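Local atomic coordinates of polyguluronate lyase (Corynebacterium sp., PDB entry 1UAI), a protein that probably breaks down alginate as a lyase that cleaves its poly(alpha-L-guluronate) blocks. Residues Lys168-Tyr173 / Gln178-His183; Thr126-Glu131 / Leu135-Gly140. All blocks are in the same frame, centred on the assembly; numbering follows the deposited sequence.

Contact 1: Lys168-Tyr173 / Gln178-His183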
ATOM      1  N   LYS A 168      18.276   8.859  -5.944  1.00  7.42           N
ATOM      2  CA  LYS A 168      17.870   7.724  -6.764  1.00  7.97           C
ATOM      3  C   LYS A 168      17.026   6.745  -5.962  1.00  7.04           C
ATOM      4  O   LYS A 168      17.262   6.536  -4.774  1.00  8.37           O
ATOM      5  CB  LYS A 168      19.102   6.981  -7.292  1.00 10.78           C
ATOM      6  CG  LYS A 168      20.046   7.818  -8.139  1.00 15.36           C
ATOM      7  CD  LYS A 168      19.428   8.172  -9.479  1.00 18.63           C
ATOM      8  CE  LYS A 168      20.426   8.901 -10.362  1.00 21.10           C
ATOM      9  NZ  LYS A 168      19.868   9.218 -11.704  1.00 22.83           N
ATOM     10  N   ILE A 169      16.044   6.145  -6.626  1.00  6.18           N
ATOM     11  CA  ILE A 169      15.188   5.151  -5.998  1.00  6.13           C
ATOM     12  C   ILE A 169      15.452   3.817  -6.694  1.00  5.91           C
ATOM     13  O   ILE A 169      15.246   3.693  -7.900  1.00  7.58           O
ATOM     14  CB  ILE A 169      13.687   5.483  -6.166  1.00  6.45           C
ATOM     15  CG1 ILE A 169      13.367   6.848  -5.549  1.00  6.62           C
ATOM     16  CG2 ILE A 169      12.845   4.386  -5.518  1.00  6.29           C
ATOM     17  CD1 ILE A 169      11.947   7.321  -5.824  1.00  6.74           C
ATOM     18  N   LYS A 170      15.931   2.837  -5.938  1.00  5.17           N
ATOM     19  CA  LYS A 170      16.189   1.503  -6.471  1.00  5.71           C
ATOM     20  C   LYS A 170      15.010   0.645  -6.025  1.00  5.08           C
ATOM     21  O   LYS A 170      14.698   0.599  -4.835  1.00  5.31           O
ATOM     22  CB  LYS A 170      17.483   0.936  -5.889  1.00  7.70           C
ATOM     23  CG  LYS A 170      18.737   1.720  -6.234  1.00 13.69           C
ATOM     24  CD  LYS A 170      19.133   1.522  -7.681  1.00 17.88           C
ATOM     25  CE  LYS A 170      20.498   2.126  -7.965  1.00 18.12           C
ATOM     26  NZ  LYS A 170      20.963   1.792  -9.339  1.00 16.79           N
ATOM     27  N   VAL A 171      14.358  -0.024  -6.971  1.00  4.72           N
ATOM     28  CA  VAL A 171      13.201  -0.857  -6.654  1.00  5.23           C
ATOM     29  C   VAL A 171      13.499  -2.315  -6.985  1.00  5.01           C
ATOM     30  O   VAL A 171      13.885  -2.637  -8.110  1.00  5.60           O
ATOM     31  CB  VAL A 171      11.956  -0.392  -7.438  1.00  5.05           C
ATOM     32  CG1 VAL A 171      10.715  -1.075  -6.889  1.00  6.31           C
ATOM     33  CG2 VAL A 171      11.820   1.122  -7.347  1.00  6.16           C
ATOM     34  N   TYR A 172      13.306  -3.186  -5.999  1.00  5.08           N
ATOM     35  CA  TYR A 172      13.587  -4.613  -6.135  1.00  5.25           C
ATOM     36  C   TYR A 172      12.351  -5.495  -6.004  1.00  5.17           C
ATOM     37  O   TYR A 172      11.405  -5.159  -5.291  1.00  5.41           O
ATOM     38  CB  TYR A 172      14.585  -5.049  -5.057  1.00  5.79           C
ATOM     39  CG  TYR A 172      15.883  -4.282  -5.054  1.00  6.34           C
ATOM     40  CD1 TYR A 172      17.022  -4.803  -5.662  1.00  7.67           C
ATOM     41  CD2 TYR A 172      15.971  -3.030  -4.447  1.00  6.39           C
ATOM     42  CE1 TYR A 172      18.221  -4.096  -5.667  1.00  9.20           C
ATOM     43  CE2 TYR A 172      17.163  -2.315  -4.446  1.00  7.84           C
ATOM     44  CZ  TYR A 172      18.283  -2.854  -5.058  1.00  8.71           C
ATOM     45  OH  TYR A 172      19.463  -2.148  -5.074  1.00 10.68           O
ATOM     46  N   TYR A 173      12.395  -6.636  -6.684  1.00  5.29           N
ATOM     47  CA  TYR A 173      11.333  -7.639  -6.657  1.00  5.50           C
ATOM     48  C   TYR A 173      12.064  -8.964  -6.455  1.00  5.67           C
ATOM     49  O   TYR A 173      12.877  -9.369  -7.293  1.00  6.07           O
ATOM     50  CB  TYR A 173      10.572  -7.644  -7.982  1.00  5.91           C
ATOM     51  CG  TYR A 173       9.588  -8.782  -8.149  1.00  6.73           C
ATOM     52  CD1 TYR A 173       8.333  -8.753  -7.542  1.00  6.95           C
ATOM     53  CD2 TYR A 173       9.900  -9.869  -8.963  1.00  8.03           C
ATOM     54  CE1 TYR A 173       7.408  -9.781  -7.753  1.00  8.33           C
ATOM     55  CE2 TYR A 173       8.990 -10.896  -9.180  1.00  8.89           C
ATOM     56  CZ  TYR A 173       7.746 -10.846  -8.577  1.00  8.44           C
ATOM     57  OH  TYR A 173       6.831 -11.843  -8.828  1.00 10.91           O
ATOM     58  N   GLN A 178      14.750  -3.961 -10.360  1.00  6.66           N
ATOM     59  CA  GLN A 178      13.818  -3.813 -11.473  1.00  6.62           C
ATOM     60  C   GLN A 178      13.998  -2.502 -12.216  1.00  6.35           C
ATOM     61  O   GLN A 178      13.876  -2.447 -13.442  1.00  7.19           O
ATOM     62  CB  GLN A 178      12.380  -3.898 -10.964  1.00  7.31           C
ATOM     63  CG  GLN A 178      12.040  -5.214 -10.297  1.00  7.51           C
ATOM     64  CD  GLN A 178      12.221  -6.390 -11.232  1.00  7.02           C
ATOM     65  OE1 GLN A 178      11.654  -6.417 -12.324  1.00  7.91           O
ATOM     66  NE2 GLN A 178      13.011  -7.372 -10.810  1.00  8.03           N
ATOM     67  N   THR A 179      14.271  -1.440 -11.468  1.00  6.63           N
ATOM     68  CA  THR A 179      14.454  -0.129 -12.065  1.00  6.79           C
ATOM     69  C   THR A 179      15.081   0.833 -11.071  1.00  5.75           C
ATOM     70  O   THR A 179      15.010   0.626  -9.857  1.00  6.70           O
ATOM     71  CB  THR A 179      13.101   0.463 -12.531  1.00  7.43           C
ATOM     72  OG1 THR A 179      13.330   1.692 -13.230  1.00  8.84           O
ATOM     73  CG2 THR A 179      12.189   0.736 -11.336  1.00  8.79           C
ATOM     74  N   THR A 180      15.718   1.868 -11.606  1.00  6.22           N
ATOM     75  CA  THR A 180      16.330   2.914 -10.802  1.00  6.78           C
ATOM     76  C   THR A 180      15.699   4.199 -11.318  1.00  6.90           C
ATOM     77  O   THR A 180      15.798   4.512 -12.506  1.00  8.28           O
ATOM     78  CB  THR A 180      17.857   2.967 -10.987  1.00  7.27           C
ATOM     79  OG1 THR A 180      18.426   1.722 -10.565  1.00  7.84           O
ATOM     80  CG2 THR A 180      18.454   4.092 -10.154  1.00  8.94           C
ATOM     81  N   ILE A 181      15.033   4.922 -10.424  1.00  7.30           N
ATOM     82  CA  ILE A 181      14.341   6.151 -10.778  1.00  8.11           C
ATOM     83  C   ILE A 181      14.980   7.381 -10.149  1.00  7.82           C
ATOM     84  O   ILE A 181      15.237   7.409  -8.947  1.00  7.64           O
ATOM     85  CB  ILE A 181      12.861   6.065 -10.334  1.00  8.71           C
ATOM     86  CG1 ILE A 181      12.171   4.918 -11.078  1.00  8.41           C
ATOM     87  CG2 ILE A 181      12.151   7.387 -10.589  1.00 10.29           C
ATOM     88  CD1 ILE A 181      10.785   4.591 -10.565  1.00  8.88           C
ATOM     89  N   SER A 182      15.241   8.394 -10.968  1.00  8.85           N
ATOM     90  CA  SER A 182      15.824   9.635 -10.476  1.00 10.00           C
ATOM     91  C   SER A 182      14.731  10.385  -9.723  1.00  9.71           C
ATOM     92  O   SER A 182      13.630  10.579 -10.238  1.00 10.49           O
ATOM     93  CB  SER A 182      16.341  10.484 -11.639  1.00 12.07           C
ATOM     94  OG  SER A 182      17.411   9.838 -12.304  1.00 17.22           O
ATOM     95  N   HIS A 183      15.039  10.802  -8.500  1.00  9.26           N
ATOM     96  CA  HIS A 183      14.078  11.511  -7.663  1.00  9.08           C
ATOM     97  C   HIS A 183      14.860  12.328  -6.640  1.00  8.99           C
ATOM     98  O   HIS A 183      15.612  11.771  -5.844  1.00  8.90           O
ATOM     99  CB  HIS A 183      13.179  10.495  -6.957  1.00  9.11           C
ATOM    100  CG  HIS A 183      12.076  11.111  -6.157  1.00  7.55           C
ATOM    101  ND1 HIS A 183      11.067  11.856  -6.727  1.00  8.45           N
ATOM    102  CD2 HIS A 183      11.814  11.074  -4.829  1.00  8.66           C
ATOM    103  CE1 HIS A 183      10.230  12.252  -5.785  1.00  8.78           C
ATOM    104  NE2 HIS A 183      10.661  11.791  -4.624  1.00  9.21           N
TER
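Lys168 and Ser182 meet by their polar ends, Lys168 NZ donating to Ser182 OG at 2.6 Å. One step along the same face, Lys170 NZ reaches Thr180 OG1 at 2.8 Å, its CD and CE passing beside the Thr180 methyl. Both lysine chains bend at chi2 (-70° in Lys168, -73° in Lys170), which swings the ammonium groups across to the neighbouring strand. On the other face Ile169 CD1 lies 3.6 Å from His183 CB, while the Val171 and Thr179 side chains lie side by side, CG2 to CG2 4.0 Å. Gln178 packs its CG 3.7 Å from Tyr173 CB. Between the two faces the antiparallel ladder joins Ile169 and Ile181 by reciprocal backbone bonds, Ile169 N to Ile181 O and Ile181 N to Ile169 O, both 2.8 Å. Val171 then faces two residues in a classic beta bulge: its N bonds Thr179 O and its O takes Gln178 N at 2.8 Å. The hairpin forms the edge of one sheet of the jelly-roll beta-sandwich, with 176-182 outermost. Further out, His145 bonds Thr179 OG1, Asn188 bonds His183 NE2, and Val176 O holds the amide NE2 of Gln178.

Contact 2: Thr126-Glu131 / Leu135-Gly140; sequences TVFRLE and LYITKG
Thr138 places OG1 between its backbone N and carbonyl carbon (chi1 68°), where the hydroxyl accepts a hydrogen bond from Val127 N at 2.8 Å. Thr126 holds OG1 opposite its own N (chi1 174°), and OG1 donates to Thr138 O, also 2.8 Å away, a side-chain bond extending the ladder. Thr138 N in turn bonds Val127 O, and Arg129 and Tyr136 bond each other through N and O in both directions. Ile137, kinked at chi2 (-54°), sets CD1 squarely over the Phe128 ring, 3.4 Å from its centroid, in a CH-pi contact; Phe99 and Phe162 add edge-to-face contacts to that ring. On the opposite face of the hairpin the extended Arg129 chain crosses the Thr138 methyl and ends in a salt bridge, Arg129 NE to Glu131 OE2 at 2.7 Å, with OE2 near the guanidinium plane and met on its anti side. Glu131 OE1 bonds His144 and accepts a hydrogen bond from a water at 2.8 Å; that water also bonds Tyr136 OH, while the Tyr136 ring stacks on His144. This is an antiparallel hairpin of one jelly-roll sheet, Phe128 and Ile137 turned to the sandwich interior, Arg129 and Tyr136 to the reverse face.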
ATOM      1  N   THR A 126       6.479   6.333  -7.052  1.00  5.12           N
ATOM      2  CA  THR A 126       6.650   5.028  -7.680  1.00  5.25           C
ATOM      3  C   THR A 126       5.907   4.031  -6.804  1.00  4.49           C
ATOM      4  O   THR A 126       5.982   4.100  -5.576  1.00  5.33           O
ATOM      5  CB  THR A 126       8.144   4.634  -7.805  1.00  5.49           C
ATOM      6  OG1 THR A 126       8.243   3.290  -8.290  1.00  5.57           O
ATOM      7  CG2 THR A 126       8.858   4.748  -6.469  1.00  7.11           C
ATOM      8  N   VAL A 127       5.169   3.123  -7.436  1.00  4.69           N
ATOM      9  CA  VAL A 127       4.389   2.140  -6.696  1.00  4.70           C
ATOM     10  C   VAL A 127       4.420   0.769  -7.367  1.00  4.04           C
ATOM     11  O   VAL A 127       4.805   0.643  -8.532  1.00  4.57           O
ATOM     12  CB  VAL A 127       2.890   2.582  -6.584  1.00  4.36           C
ATOM     13  CG1 VAL A 127       2.792   4.074  -6.321  1.00  5.78           C
ATOM     14  CG2 VAL A 127       2.134   2.224  -7.857  1.00  6.23           C
ATOM     15  N   PHE A 128       4.030  -0.251  -6.604  1.00  4.56           N
ATOM     16  CA  PHE A 128       3.915  -1.618  -7.109  1.00  3.78           C
ATOM     17  C   PHE A 128       2.444  -1.690  -7.509  1.00  3.93           C
ATOM     18  O   PHE A 128       1.551  -1.611  -6.658  1.00  4.66           O
ATOM     19  CB  PHE A 128       4.221  -2.639  -6.012  1.00  4.60           C
ATOM     20  CG  PHE A 128       5.693  -2.892  -5.802  1.00  4.76           C
ATOM     21  CD1 PHE A 128       6.263  -4.103  -6.187  1.00  5.58           C
ATOM     22  CD2 PHE A 128       6.505  -1.930  -5.209  1.00  4.66           C
ATOM     23  CE1 PHE A 128       7.620  -4.354  -5.983  1.00  6.97           C
ATOM     24  CE2 PHE A 128       7.864  -2.170  -5.000  1.00  5.92           C
ATOM     25  CZ  PHE A 128       8.420  -3.385  -5.388  1.00  6.85           C
ATOM     26  N   ARG A 129       2.207  -1.834  -8.808  1.00  4.51           N
ATOM     27  CA  ARG A 129       0.862  -1.839  -9.362  1.00  4.69           C
ATOM     28  C   ARG A 129       0.546  -3.091 -10.168  1.00  4.07           C
ATOM     29  O   ARG A 129       1.237  -3.407 -11.139  1.00  4.91           O
ATOM     30  CB  ARG A 129       0.704  -0.600 -10.252  1.00  4.81           C
ATOM     31  CG  ARG A 129      -0.639  -0.460 -10.948  1.00  6.19           C
ATOM     32  CD  ARG A 129      -0.629   0.704 -11.938  1.00  6.80           C
ATOM     33  NE  ARG A 129      -1.932   0.875 -12.574  1.00  6.66           N
ATOM     34  CZ  ARG A 129      -2.818   1.808 -12.239  1.00  6.72           C
ATOM     35  NH1 ARG A 129      -2.547   2.679 -11.278  1.00  7.61           N
ATOM     36  NH2 ARG A 129      -3.996   1.849 -12.849  1.00  7.81           N
ATOM     37  N   LEU A 130      -0.506  -3.799  -9.770  1.00  4.19           N
ATOM     38  CA  LEU A 130      -0.919  -4.997 -10.485  1.00  4.53           C
ATOM     39  C   LEU A 130      -2.129  -4.704 -11.365  1.00  4.41           C
ATOM     40  O   LEU A 130      -3.092  -4.070 -10.925  1.00  4.97           O
ATOM     41  CB  LEU A 130      -1.287  -6.122  -9.509  1.00  4.68           C
ATOM     42  CG  LEU A 130      -1.785  -7.427 -10.148  1.00  4.79           C
ATOM     43  CD1 LEU A 130      -0.660  -8.059 -10.961  1.00  5.19           C
ATOM     44  CD2 LEU A 130      -2.269  -8.392  -9.075  1.00  5.27           C
ATOM     45  N   GLU A 131      -2.054  -5.150 -12.615  1.00  4.18           N
ATOM     46  CA  GLU A 131      -3.152  -5.017 -13.568  1.00  4.56           C
ATOM     47  C   GLU A 131      -3.324  -6.421 -14.144  1.00  4.75           C
ATOM     48  O   GLU A 131      -2.532  -6.856 -14.979  1.00  5.16           O
ATOM     49  CB  GLU A 131      -2.809  -4.021 -14.683  1.00  5.03           C
ATOM     50  CG  GLU A 131      -2.458  -2.632 -14.171  1.00  6.13           C
ATOM     51  CD  GLU A 131      -2.430  -1.574 -15.262  1.00  6.03           C
ATOM     52  OE1 GLU A 131      -2.301  -1.929 -16.453  1.00  7.24           O
ATOM     53  OE2 GLU A 131      -2.528  -0.375 -14.926  1.00  7.61           O
ATOM     54  N   LEU A 135       2.359  -7.227 -13.233  1.00  4.29           N
ATOM     55  CA  LEU A 135       2.817  -6.418 -12.113  1.00  4.02           C
ATOM     56  C   LEU A 135       3.841  -5.413 -12.627  1.00  4.35           C
ATOM     57  O   LEU A 135       4.805  -5.786 -13.298  1.00  4.74           O
ATOM     58  CB  LEU A 135       3.459  -7.312 -11.050  1.00  5.02           C
ATOM     59  CG  LEU A 135       4.070  -6.603  -9.841  1.00  5.17           C
ATOM     60  CD1 LEU A 135       2.997  -5.823  -9.091  1.00  6.79           C
ATOM     61  CD2 LEU A 135       4.723  -7.631  -8.936  1.00  6.95           C
ATOM     62  N   TYR A 136       3.623  -4.142 -12.305  1.00  3.72           N
ATOM     63  CA  TYR A 136       4.504  -3.064 -12.738  1.00  4.21           C
ATOM     64  C   TYR A 136       5.064  -2.253 -11.590  1.00  4.91           C
ATOM     65  O   TYR A 136       4.496  -2.219 -10.495  1.00  4.75           O
ATOM     66  CB  TYR A 136       3.741  -2.052 -13.590  1.00  5.67           C
ATOM     67  CG  TYR A 136       3.080  -2.591 -14.822  1.00  5.20           C
ATOM     68  CD1 TYR A 136       3.737  -2.582 -16.046  1.00  5.60           C
ATOM     69  CD2 TYR A 136       1.778  -3.087 -14.774  1.00  5.77           C
ATOM     70  CE1 TYR A 136       3.115  -3.046 -17.197  1.00  6.23           C
ATOM     71  CE2 TYR A 136       1.148  -3.556 -15.916  1.00  6.62           C
ATOM     72  CZ  TYR A 136       1.819  -3.531 -17.124  1.00  6.11           C
ATOM     73  OH  TYR A 136       1.186  -3.982 -18.261  1.00  8.29           O
ATOM     74  N   ILE A 137       6.185  -1.599 -11.871  1.00  5.37           N
ATOM     75  CA  ILE A 137       6.774  -0.638 -10.953  1.00  4.78           C
ATOM     76  C   ILE A 137       6.514   0.628 -11.765  1.00  4.67           C
ATOM     77  O   ILE A 137       6.952   0.745 -12.917  1.00  5.26           O
ATOM     78  CB  ILE A 137       8.292  -0.795 -10.758  1.00  5.88           C
ATOM     79  CG1 ILE A 137       8.607  -2.152 -10.129  1.00  7.84           C
ATOM     80  CG2 ILE A 137       8.812   0.353  -9.884  1.00  6.31           C
ATOM     81  CD1 ILE A 137       7.873  -2.421  -8.848  1.00  9.94           C
ATOM     82  N   THR A 138       5.774   1.561 -11.184  1.00  4.82           N
ATOM     83  CA  THR A 138       5.425   2.789 -11.875  1.00  5.47           C
ATOM     84  C   THR A 138       6.445   3.897 -11.655  1.00  5.62           C
ATOM     85  O   THR A 138       7.368   3.765 -10.854  1.00  5.47           O
ATOM     86  CB  THR A 138       4.068   3.305 -11.389  1.00  4.85           C
ATOM     87  OG1 THR A 138       4.197   3.743 -10.031  1.00  5.15           O
ATOM     88  CG2 THR A 138       3.015   2.202 -11.460  1.00  5.41           C
ATOM     89  N   LYS A 139       6.271   4.984 -12.397  1.00  5.74           N
ATOM     90  CA  LYS A 139       7.115   6.165 -12.273  1.00  6.75           C
ATOM     91  C   LYS A 139       6.189   7.340 -12.533  1.00  6.92           C
ATOM     92  O   LYS A 139       5.812   7.602 -13.676  1.00  7.07           O
ATOM     93  CB  LYS A 139       8.254   6.171 -13.296  1.00  7.69           C
ATOM     94  CG  LYS A 139       9.153   7.397 -13.168  1.00 11.52           C
ATOM     95  CD  LYS A 139      10.239   7.424 -14.230  1.00 13.85           C
ATOM     96  CE  LYS A 139      11.102   8.670 -14.103  1.00 16.98           C
ATOM     97  NZ  LYS A 139      10.309   9.921 -14.262  1.00 20.47           N
ATOM     98  N   GLY A 140       5.809   8.036 -11.470  1.00  7.19           N
ATOM     99  CA  GLY A 140       4.907   9.160 -11.633  1.00  8.37           C
ATOM    100  C   GLY A 140       3.619   8.690 -12.288  1.00  8.59           C
ATOM    101  O   GLY A 140       3.048   7.674 -11.889  1.00  9.40           O
TER
HETATM  102  O   HOH W   1      -1.581  -4.032 -18.089  1.00 10.66           O

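How the contacts relate
Contact 2 closes before contact 1 opens along the chain, and their centres lie about 11 Å apart on the same side of the molecule. Each is a beta hairpin, but of a different sheet: 124-131 with 134-139 in the larger one, 168-173 with 176-182 at the edge of the seven-stranded one. The two stack across the sandwich interior. Val171 CG1 comes 3.6 Å from Phe128 CZ, and Tyr173 CE1 is equally close to Leu135 CD2, while Ile181 CD1 reaches Thr138 O at 3.5 Å. Strand 144-149, next to 134-139, extends the cover over Gln178 and Ile181. Together the hairpins close one flank of the jelly roll's hydrophobic core.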